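Side-chain contacts in alpha-1,2-mannosidase (Trichoderma reesei, PDB 1HCU), which is a calcium-dependent glycosyl hydrolase of family 47 that probably trims alpha-1,2-linked mannose residues from N-glycans: residues A[104-107]-A[108-112]; A[255-259]-A[260-264]; A[315-318]-A[319-323]; A[327-330]-A[331-335]. One frame throughout, in Å; residues are numbered along the deposited sequence.

Interaction 1. Residues A[104-107]-A[108-112]; sequences RYLG and GLLSA
Leu106 and Leu110 sit one turn apart on helix 98-117, and their CD1 methyls meet at 4.2 Å. Leu110 CB lies 3.4 Å from Leu106 O, the carbonyl that accepts Leu110 N. Leu109 packs more closely on the backbone. Its CG stands anti to its own carbonyl carbon (chi1 -67°), which lays Leu109 CG 3.2 Å from Tyr105 O. Leu109 N bonds Tyr105 O at 2.9 Å. Ser111 OG is turned between its backbone N and carbonyl carbon (chi1 62°). From there Ser111 OG faces back down the helix, 3.1 Å from Gly107 O and equally near Gly108 O. It is also hydrogen-bonded to Asp63 OD1. Helix 98-117 belongs to the (alpha/alpha)7 barrel of family 47 enzymes, and all the touching residues are buried. A wider pi-type turn occurs at 104-106. Gly108 N bonds Arg104 O at 2.7 Å, approaching from above the carbonyl plane. Arg104 NH1 forms a salt bridge with Glu100, the predicted proton donor, and Arg104 NE bonds Ser451 OG. Leu106 and Leu110 both pack on Ala137 of helix 127-144.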
loop_
_atom_site.group_PDB
_atom_site.type_symbol
_atom_site.label_atom_id
_atom_site.label_comp_id
_atom_site.label_asym_id
_atom_site.label_seq_id
_atom_site.Cartn_x
_atom_site.Cartn_y
_atom_site.Cartn_z
ATOM N N ARG A 104 3.249 -7.266 4.728
ATOM C CA ARG A 104 3.378 -8.344 3.740
ATOM C C ARG A 104 3.054 -9.733 4.292
ATOM O O ARG A 104 2.084 -10.368 3.883
ATOM C CB ARG A 104 4.795 -8.379 3.154
ATOM C CG ARG A 104 5.154 -7.237 2.223
ATOM C CD ARG A 104 6.473 -7.537 1.528
ATOM N NE ARG A 104 6.865 -6.485 0.601
ATOM C CZ ARG A 104 7.067 -5.222 0.955
ATOM N NH1 ARG A 104 6.912 -4.865 2.223
ATOM N NH2 ARG A 104 7.423 -4.319 0.047
ATOM N N TYR A 105 3.873 -10.202 5.223
ATOM C CA TYR A 105 3.694 -11.533 5.784
ATOM C C TYR A 105 2.446 -11.711 6.645
ATOM O O TYR A 105 1.568 -12.508 6.324
ATOM C CB TYR A 105 4.956 -11.917 6.556
ATOM C CG TYR A 105 6.156 -12.102 5.647
ATOM C CD1 TYR A 105 7.241 -11.224 5.688
ATOM C CD2 TYR A 105 6.218 -13.185 4.763
ATOM C CE1 TYR A 105 8.367 -11.429 4.871
ATOM C CE2 TYR A 105 7.330 -13.398 3.949
ATOM C CZ TYR A 105 8.405 -12.523 4.009
ATOM O OH TYR A 105 9.527 -12.779 3.246
ATOM N N LEU A 106 2.370 -10.961 7.732
ATOM C CA LEU A 106 1.226 -11.039 8.610
ATOM C C LEU A 106 -0.051 -10.724 7.809
ATOM O O LEU A 106 -1.040 -11.458 7.872
ATOM C CB LEU A 106 1.423 -10.056 9.767
ATOM C CG LEU A 106 0.503 -10.246 10.963
ATOM C CD1 LEU A 106 0.613 -11.692 11.427
ATOM C CD2 LEU A 106 0.875 -9.275 12.088
ATOM N N GLY A 107 -0.018 -9.643 7.035
ATOM C CA GLY A 107 -1.178 -9.281 6.228
ATOM C C GLY A 107 -1.533 -10.354 5.216
ATOM O O GLY A 107 -2.694 -10.744 5.086
ATOM N N GLY A 108 -0.525 -10.842 4.499
ATOM C CA GLY A 108 -0.752 -11.870 3.496
ATOM C C GLY A 108 -1.331 -13.160 4.050
ATOM O O GLY A 108 -2.212 -13.758 3.433
ATOM N N LEU A 109 -0.838 -13.588 5.212
ATOM C CA LEU A 109 -1.300 -14.821 5.854
ATOM C C LEU A 109 -2.726 -14.659 6.363
ATOM O O LEU A 109 -3.550 -15.556 6.213
ATOM C CB LEU A 109 -0.372 -15.197 7.022
ATOM C CG LEU A 109 1.068 -15.618 6.687
ATOM C CD1 LEU A 109 1.959 -15.544 7.941
ATOM C CD2 LEU A 109 1.061 -17.030 6.104
ATOM N N LEU A 110 -3.013 -13.508 6.961
ATOM C CA LEU A 110 -4.344 -13.239 7.495
ATOM C C LEU A 110 -5.411 -13.050 6.414
ATOM O O LEU A 110 -6.540 -13.522 6.571
ATOM C CB LEU A 110 -4.303 -12.011 8.415
ATOM C CG LEU A 110 -4.215 -12.227 9.935
ATOM C CD1 LEU A 110 -3.156 -13.247 10.298
ATOM C CD2 LEU A 110 -3.912 -10.892 10.591
ATOM N N SER A 111 -5.073 -12.377 5.318
ATOM C CA SER A 111 -6.057 -12.176 4.257
ATOM C C SER A 111 -6.367 -13.522 3.606
ATOM O O SER A 111 -7.528 -13.840 3.335
ATOM C CB SER A 111 -5.546 -11.171 3.212
ATOM O OG SER A 111 -4.369 -11.631 2.572
ATOM N N ALA A 112 -5.329 -14.323 3.370
ATOM C CA ALA A 112 -5.518 -15.640 2.778
ATOM C C ALA A 112 -6.381 -16.476 3.722
ATOM O O ALA A 112 -7.281 -17.196 3.287
ATOM C CB ALA A 112 -4.174 -16.319 2.563
#

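Interaction 2. Residues A[255-259]-A[260-264]; sequences YLYDP and VAFAH
Asp258 leaves helical geometry straight after helix 245-257, and a type I beta turn from Val260 to Ala263 leads into the next helix, with Phe262 at the N-cap position. The Asp258 carboxylate folds over the start of this turn. Its CG is anti to the backbone N (chi1 -176°), which carries OD2 to two successive N-H groups. Val260 N bonds Asp258 OD2 at 3.1 Å, coming from above the carboxylate plane, and this bond makes an Asx turn. Ala261 N adds a weak bond to Asp258 OD2 at 3.3 Å. The other oxygen, Asp258 OD1, lies 3.3 Å from Ala261 CB and forms a salt bridge with Arg493. Asp258 is thus held at both carboxylate oxygens. Phe262 N bonds Asp258 O at 3.1 Å in a fairly straight bond (159°). The Phe262 ring comes alongside with its edge toward Asp258, and Phe262 CD1 is 3.8 Å from Asp258 CB. Phe262 CE1 lies at the edge of the Tyr257 ring, 4.3 Å from Tyr257 CD1. The Tyr255 ring meets Ala263 at its edge, with Tyr255 CD1 4.0 Å from Ala263 CA. Tyr257 OH bonds Asp190 and Arg187, while Thr186 touches both Tyr257 and Phe262. The turn joins helices 245-257 and 263-280, with helix 182-192 beside Tyr257 and Phe262, and helix 312-323 packed against Tyr255 and Leu256.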
loop_
_atom_site.group_PDB
_atom_site.type_symbol
_atom_site.label_atom_id
_atom_site.label_comp_id
_atom_site.label_asym_id
_atom_site.label_seq_id
_atom_site.Cartn_x
_atom_site.Cartn_y
_atom_site.Cartn_z
ATOM N N TYR A 255 -11.922 2.298 11.115
ATOM C CA TYR A 255 -13.326 2.658 11.311
ATOM C C TYR A 255 -14.223 1.696 10.544
ATOM O O TYR A 255 -15.357 1.438 10.950
ATOM C CB TYR A 255 -13.586 4.088 10.839
ATOM C CG TYR A 255 -15.022 4.543 10.994
ATOM C CD1 TYR A 255 -15.587 4.753 12.257
ATOM C CD2 TYR A 255 -15.807 4.798 9.874
ATOM C CE1 TYR A 255 -16.903 5.216 12.392
ATOM C CE2 TYR A 255 -17.115 5.259 9.996
ATOM C CZ TYR A 255 -17.656 5.467 11.249
ATOM O OH TYR A 255 -18.954 5.935 11.334
ATOM N N LEU A 256 -13.717 1.183 9.424
ATOM C CA LEU A 256 -14.473 0.234 8.616
ATOM C C LEU A 256 -14.429 -1.102 9.363
ATOM O O LEU A 256 -15.434 -1.817 9.444
ATOM C CB LEU A 256 -13.827 0.071 7.231
ATOM C CG LEU A 256 -14.672 -0.453 6.058
ATOM C CD1 LEU A 256 -13.761 -0.971 4.934
ATOM C CD2 LEU A 256 -15.587 -1.560 6.518
ATOM N N TYR A 257 -13.260 -1.428 9.916
ATOM C CA TYR A 257 -13.083 -2.681 10.640
ATOM C C TYR A 257 -14.039 -2.782 11.832
ATOM O O TYR A 257 -14.509 -3.862 12.162
ATOM C CB TYR A 257 -11.623 -2.843 11.101
ATOM C CG TYR A 257 -11.342 -4.211 11.690
ATOM C CD1 TYR A 257 -11.272 -4.400 13.074
ATOM C CD2 TYR A 257 -11.222 -5.334 10.865
ATOM C CE1 TYR A 257 -11.094 -5.684 13.622
ATOM C CE2 TYR A 257 -11.045 -6.613 11.403
ATOM C CZ TYR A 257 -10.983 -6.782 12.777
ATOM O OH TYR A 257 -10.819 -8.045 13.290
ATOM N N ASP A 258 -14.322 -1.652 12.471
ATOM C CA ASP A 258 -15.250 -1.596 13.606
ATOM C C ASP A 258 -15.545 -0.121 13.918
ATOM O O ASP A 258 -14.801 0.530 14.645
ATOM C CB ASP A 258 -14.661 -2.300 14.838
ATOM C CG ASP A 258 -15.638 -2.346 16.010
ATOM O OD1 ASP A 258 -15.367 -3.062 16.993
ATOM O OD2 ASP A 258 -16.678 -1.661 15.951
ATOM N N PRO A 259 -16.656 0.407 13.380
ATOM C CA PRO A 259 -17.087 1.801 13.564
ATOM C C PRO A 259 -17.230 2.248 15.016
ATOM O O PRO A 259 -17.074 3.429 15.318
ATOM C CB PRO A 259 -18.440 1.864 12.841
ATOM C CG PRO A 259 -18.441 0.678 11.925
ATOM C CD PRO A 259 -17.691 -0.379 12.681
ATOM N N VAL A 260 -17.558 1.319 15.908
ATOM C CA VAL A 260 -17.724 1.672 17.307
ATOM C C VAL A 260 -16.390 1.773 18.029
ATOM O O VAL A 260 -16.034 2.837 18.542
ATOM C CB VAL A 260 -18.619 0.651 18.051
ATOM C CG1 VAL A 260 -18.702 1.006 19.545
ATOM C CG2 VAL A 260 -20.020 0.648 17.437
ATOM N N ALA A 261 -15.643 0.675 18.054
ATOM C CA ALA A 261 -14.358 0.660 18.744
ATOM C C ALA A 261 -13.375 1.718 18.261
ATOM O O ALA A 261 -12.621 2.271 19.063
ATOM C CB ALA A 261 -13.719 -0.711 18.628
ATOM N N PHE A 262 -13.388 2.013 16.962
ATOM C CA PHE A 262 -12.441 2.983 16.418
ATOM C C PHE A 262 -13.044 4.264 15.855
ATOM O O PHE A 262 -12.500 4.857 14.925
ATOM C CB PHE A 262 -11.560 2.299 15.366
ATOM C CG PHE A 262 -10.959 0.996 15.834
ATOM C CD1 PHE A 262 -11.638 -0.206 15.640
ATOM C CD2 PHE A 262 -9.742 0.972 16.509
ATOM C CE1 PHE A 262 -11.112 -1.410 16.115
ATOM C CE2 PHE A 262 -9.210 -0.226 16.989
ATOM C CZ PHE A 262 -9.895 -1.416 16.792
ATOM N N ALA A 263 -14.162 4.692 16.435
ATOM C CA ALA A 263 -14.839 5.918 16.021
ATOM C C ALA A 263 -13.913 7.118 16.216
ATOM O O ALA A 263 -13.979 8.097 15.470
ATOM C CB ALA A 263 -16.117 6.114 16.836
ATOM N N HIS A 264 -13.050 7.038 17.222
ATOM C CA HIS A 264 -12.126 8.131 17.496
ATOM C C HIS A 264 -11.076 8.228 16.391
ATOM O O HIS A 264 -10.597 9.314 16.079
ATOM C CB HIS A 264 -11.433 7.943 18.850
ATOM C CG HIS A 264 -10.659 9.144 19.290
ATOM N ND1 HIS A 264 -9.326 9.087 19.639
ATOM C CD2 HIS A 264 -11.025 10.440 19.413
ATOM C CE1 HIS A 264 -8.903 10.298 19.957
ATOM N NE2 HIS A 264 -9.915 11.137 19.827
#

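Interaction 3. Residues A[315-318]-A[319-323]; sequences NFIL and GGILL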
loop_
_atom_site.group_PDB
_atom_site.type_symbol
_atom_site.label_atom_id
_atom_site.label_comp_id
_atom_site.label_asym_id
_atom_site.label_seq_id
_atom_site.Cartn_x
_atom_site.Cartn_y
_atom_site.Cartn_z
ATOM N N ASN A 315 -8.136 6.601 -0.820
ATOM C CA ASN A 315 -8.409 6.752 0.602
ATOM C C ASN A 315 -9.528 7.758 0.879
ATOM O O ASN A 315 -10.413 7.479 1.691
ATOM C CB ASN A 315 -7.144 7.152 1.367
ATOM C CG ASN A 315 -7.243 6.823 2.840
ATOM O OD1 ASN A 315 -7.488 5.671 3.209
ATOM N ND2 ASN A 315 -7.057 7.821 3.689
ATOM N N PHE A 316 -9.491 8.916 0.214
ATOM C CA PHE A 316 -10.534 9.925 0.398
ATOM C C PHE A 316 -11.881 9.366 -0.046
ATOM O O PHE A 316 -12.912 9.633 0.577
ATOM C CB PHE A 316 -10.222 11.202 -0.399
ATOM C CG PHE A 316 -9.408 12.208 0.369
ATOM C CD1 PHE A 316 -8.027 12.075 0.478
ATOM C CD2 PHE A 316 -10.036 13.258 1.029
ATOM C CE1 PHE A 316 -7.284 12.975 1.235
ATOM C CE2 PHE A 316 -9.302 14.170 1.793
ATOM C CZ PHE A 316 -7.921 14.026 1.896
ATOM N N ILE A 317 -11.852 8.593 -1.129
ATOM C CA ILE A 317 -13.050 7.959 -1.660
ATOM C C ILE A 317 -13.578 6.996 -0.609
ATOM O O ILE A 317 -14.769 7.041 -0.271
ATOM C CB ILE A 317 -12.751 7.191 -2.979
ATOM C CG1 ILE A 317 -12.552 8.190 -4.119
ATOM C CG2 ILE A 317 -13.886 6.231 -3.310
ATOM C CD1 ILE A 317 -11.980 7.590 -5.376
ATOM N N LEU A 318 -12.701 6.144 -0.073
ATOM C CA LEU A 318 -13.122 5.194 0.954
ATOM C C LEU A 318 -13.799 5.919 2.108
ATOM O O LEU A 318 -14.871 5.513 2.568
ATOM C CB LEU A 318 -11.936 4.405 1.488
ATOM C CG LEU A 318 -12.267 3.434 2.625
ATOM C CD1 LEU A 318 -13.431 2.518 2.233
ATOM C CD2 LEU A 318 -11.035 2.617 2.943
ATOM N N GLY A 319 -13.162 6.997 2.566
ATOM C CA GLY A 319 -13.706 7.793 3.653
ATOM C C GLY A 319 -15.060 8.382 3.304
ATOM O O GLY A 319 -15.940 8.450 4.149
ATOM N N GLY A 320 -15.223 8.805 2.053
ATOM C CA GLY A 320 -16.488 9.373 1.612
ATOM C C GLY A 320 -17.603 8.339 1.614
ATOM O O GLY A 320 -18.762 8.659 1.878
ATOM N N ILE A 321 -17.256 7.091 1.312
ATOM C CA ILE A 321 -18.233 6.008 1.307
ATOM C C ILE A 321 -18.671 5.731 2.744
ATOM O O ILE A 321 -19.848 5.829 3.067
ATOM C CB ILE A 321 -17.630 4.713 0.716
ATOM C CG1 ILE A 321 -17.317 4.914 -0.761
ATOM C CG2 ILE A 321 -18.604 3.550 0.869
ATOM C CD1 ILE A 321 -16.620 3.742 -1.378
ATOM N N LEU A 322 -17.708 5.396 3.600
ATOM C CA LEU A 322 -17.983 5.098 5.003
ATOM C C LEU A 322 -18.660 6.232 5.761
ATOM O O LEU A 322 -19.377 5.988 6.727
ATOM C CB LEU A 322 -16.689 4.726 5.728
ATOM C CG LEU A 322 -16.151 3.292 5.672
ATOM C CD1 LEU A 322 -16.421 2.660 4.331
ATOM C CD2 LEU A 322 -14.653 3.318 5.969
ATOM N N LEU A 323 -18.443 7.473 5.340
ATOM C CA LEU A 323 -19.051 8.599 6.048
ATOM C C LEU A 323 -20.201 9.268 5.315
ATOM O O LEU A 323 -20.758 10.241 5.813
ATOM C CB LEU A 323 -17.988 9.652 6.363
ATOM C CG LEU A 323 -16.890 9.171 7.302
ATOM C CD1 LEU A 323 -15.794 10.203 7.372
ATOM C CD2 LEU A 323 -17.488 8.889 8.682
#
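Leu318 and Leu322 meet through their terminal methyls, CD1 to CD1 at 3.7 Å, one turn apart on helix 312-323. Behind them Leu318 O takes the Leu322 N-H, N to O at 3.0 Å, in a nearly straight bond (172°). Leu318 O also receives a weak second bond from Ile321 N, at 3.1 Å and strongly bent (121°). The main acceptor for Ile321 N is Ile317 O, at 2.9 Å, so this N-H is shared between two carbonyls. Gly319 N is satisfied by Asn315 O, and Gly320 N by Phe316 O, each through a bond of the usual helical i to i+4 kind. Leu323 N continues the series to Gly319 O. Helix 312-323 is one of the helices that build the (alpha/alpha)7 barrel, and seven of the eight touching residues are buried. Ile317 and Ile321 make a second side-chain pair, crossing at an angle, where CG2 of Ile317 lies 4.2 Å from CD1 of Ile321. In Ile321 a chi1 of -66° points CG1 back along the helix, 3.4 Å from Ile317 O. Both isoleucines pack on Val404 of helix 393-405. Leu318 touches Lys253 and Leu322 touches Leu256, both on helix 245-257. The Asn315 side chain lies about 9 Å from the bound calcium ion.

Interaction 4. Residues A[327-330]-A[331-335]; sequences KYID and FGIKL
Ile329 and Ile333 touch along one side of helix 326-344, with CG2 of Ile329 4.2 Å from CG1 of Ile333. The Ile333 branch also rests on backbone. A chi1 of -68° swings CG1 to the side of the backbone N, and this rotation brings Ile333 CG1 to 3.2 Å from Ile329 O. Ile333 N bonds Ile329 O at 2.9 Å. One residue on, Lys334 N bonds Asp330 O, and Lys334 CB comes within 3.6 Å of Asp330 O. Phe331 N bonds Lys327 O at 3.0 Å. Phe331 has CG anti to its backbone N (chi1 -172°), and its ring leads away from residues 327-330 toward Phe316. Lys327 bends over its neighbour Tyr328, and Lys327 CG sits 3.7 Å above the Tyr328 ring plane, over the ring centre. In the next shell, Tyr328 OH is held by Asp274 and its ring meets Trp269 edge-to-face. The Lys334 chain bends twice, and NZ bonds Thr291 OG1. The contact lies away from the annotated sites and is structural packing. Ile329 and Ile333 face Val404 of helix 393-405, Tyr328 and Phe331 pack on helix 263-280, and Phe331 also touches Leu293 of strand 292-297.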
loop_
_atom_site.group_PDB
_atom_site.type_symbol
_atom_site.label_atom_id
_atom_site.label_comp_id
_atom_site.label_asym_id
_atom_site.label_seq_id
_atom_site.Cartn_x
_atom_site.Cartn_y
_atom_site.Cartn_z
ATOM N N LYS A 327 -18.148 15.252 -0.396
ATOM C CA LYS A 327 -16.956 16.084 -0.460
ATOM C C LYS A 327 -15.675 15.239 -0.560
ATOM O O LYS A 327 -14.803 15.525 -1.382
ATOM C CB LYS A 327 -16.877 16.993 0.773
ATOM C CG LYS A 327 -16.664 16.216 2.064
ATOM C CD LYS A 327 -16.443 17.095 3.301
ATOM C CE LYS A 327 -17.747 17.638 3.889
ATOM N NZ LYS A 327 -17.530 18.189 5.270
ATOM N N TYR A 328 -15.565 14.209 0.282
ATOM C CA TYR A 328 -14.385 13.347 0.282
ATOM C C TYR A 328 -14.325 12.526 -1.003
ATOM O O TYR A 328 -13.244 12.270 -1.538
ATOM C CB TYR A 328 -14.389 12.431 1.516
ATOM C CG TYR A 328 -14.349 13.198 2.824
ATOM C CD1 TYR A 328 -15.145 12.817 3.905
ATOM C CD2 TYR A 328 -13.550 14.338 2.965
ATOM C CE1 TYR A 328 -15.156 13.560 5.097
ATOM C CE2 TYR A 328 -13.552 15.083 4.141
ATOM C CZ TYR A 328 -14.358 14.691 5.203
ATOM O OH TYR A 328 -14.371 15.441 6.362
ATOM N N ILE A 329 -15.484 12.124 -1.506
ATOM C CA ILE A 329 -15.513 11.370 -2.742
ATOM C C ILE A 329 -15.065 12.273 -3.898
ATOM O O ILE A 329 -14.198 11.890 -4.686
ATOM C CB ILE A 329 -16.924 10.804 -3.029
ATOM C CG1 ILE A 329 -17.310 9.801 -1.923
ATOM C CG2 ILE A 329 -16.948 10.153 -4.407
ATOM C CD1 ILE A 329 -18.702 9.196 -2.068
ATOM N N ASP A 330 -15.630 13.475 -3.993
ATOM C CA ASP A 330 -15.247 14.405 -5.056
ATOM C C ASP A 330 -13.752 14.694 -5.038
ATOM O O ASP A 330 -13.097 14.700 -6.088
ATOM C CB ASP A 330 -15.981 15.747 -4.932
ATOM C CG ASP A 330 -17.474 15.622 -5.114
ATOM O OD1 ASP A 330 -17.928 14.613 -5.696
ATOM O OD2 ASP A 330 -18.191 16.550 -4.681
ATOM N N PHE A 331 -13.221 14.962 -3.847
ATOM C CA PHE A 331 -11.802 15.264 -3.714
ATOM C C PHE A 331 -10.966 14.054 -4.123
ATOM O O PHE A 331 -9.964 14.198 -4.814
ATOM C CB PHE A 331 -11.475 15.701 -2.277
ATOM C CG PHE A 331 -10.074 16.213 -2.111
ATOM C CD1 PHE A 331 -9.100 15.428 -1.514
ATOM C CD2 PHE A 331 -9.715 17.461 -2.606
ATOM C CE1 PHE A 331 -7.785 15.874 -1.412
ATOM C CE2 PHE A 331 -8.398 17.921 -2.510
ATOM C CZ PHE A 331 -7.433 17.126 -1.914
ATOM N N GLY A 332 -11.395 12.862 -3.719
ATOM C CA GLY A 332 -10.672 11.657 -4.087
ATOM C C GLY A 332 -10.667 11.424 -5.594
ATOM O O GLY A 332 -9.653 11.015 -6.160
ATOM N N ILE A 333 -11.801 11.680 -6.245
ATOM C CA ILE A 333 -11.920 11.513 -7.696
ATOM C C ILE A 333 -10.944 12.450 -8.413
ATOM O O ILE A 333 -10.301 12.073 -9.395
ATOM C CB ILE A 333 -13.362 11.832 -8.189
ATOM C CG1 ILE A 333 -14.341 10.770 -7.680
ATOM C CG2 ILE A 333 -13.410 11.882 -9.707
ATOM C CD1 ILE A 333 -13.983 9.358 -8.100
ATOM N N LYS A 334 -10.839 13.673 -7.909
ATOM C CA LYS A 334 -9.952 14.676 -8.482
ATOM C C LYS A 334 -8.506 14.218 -8.325
ATOM O O LYS A 334 -7.682 14.387 -9.223
ATOM C CB LYS A 334 -10.169 16.026 -7.778
ATOM C CG LYS A 334 -9.225 17.142 -8.210
ATOM C CD LYS A 334 -9.281 17.353 -9.717
ATOM C CE LYS A 334 -8.182 18.279 -10.206
ATOM N NZ LYS A 334 -8.478 19.721 -9.975
ATOM N N LEU A 335 -8.212 13.615 -7.182
ATOM C CA LEU A 335 -6.868 13.135 -6.891
ATOM C C LEU A 335 -6.488 11.980 -7.813
ATOM O O LEU A 335 -5.400 11.962 -8.390
ATOM C CB LEU A 335 -6.794 12.688 -5.431
ATOM C CG LEU A 335 -5.825 13.392 -4.476
ATOM C CD1 LEU A 335 -5.797 14.896 -4.720
ATOM C CD2 LEU A 335 -6.248 13.073 -3.044
#

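The four contacts follow one another along the chain, all in or between helices of the (alpha/alpha)7 barrel. Interactions 3 and 4 are close, with centres about 9 Å apart. Their helices, 312-323 and 326-344, are consecutive and pack directly, Phe316 against Phe331 and Gly320 against Tyr328 and Ile329. Interaction 2 touches interaction 3 through Leu256 and Leu322, with centres about 14 Å apart. Interaction 1 stands apart, about 21 Å from interaction 2 and 30 Å from interaction 4 between centres, and on the opposite side of the chain's centre from interaction 4. Interactions 1 and 3 each bring a side chain to about 9 Å from the calcium ion, near predicted active-site residues. Interactions 2 and 4 are packing farther out.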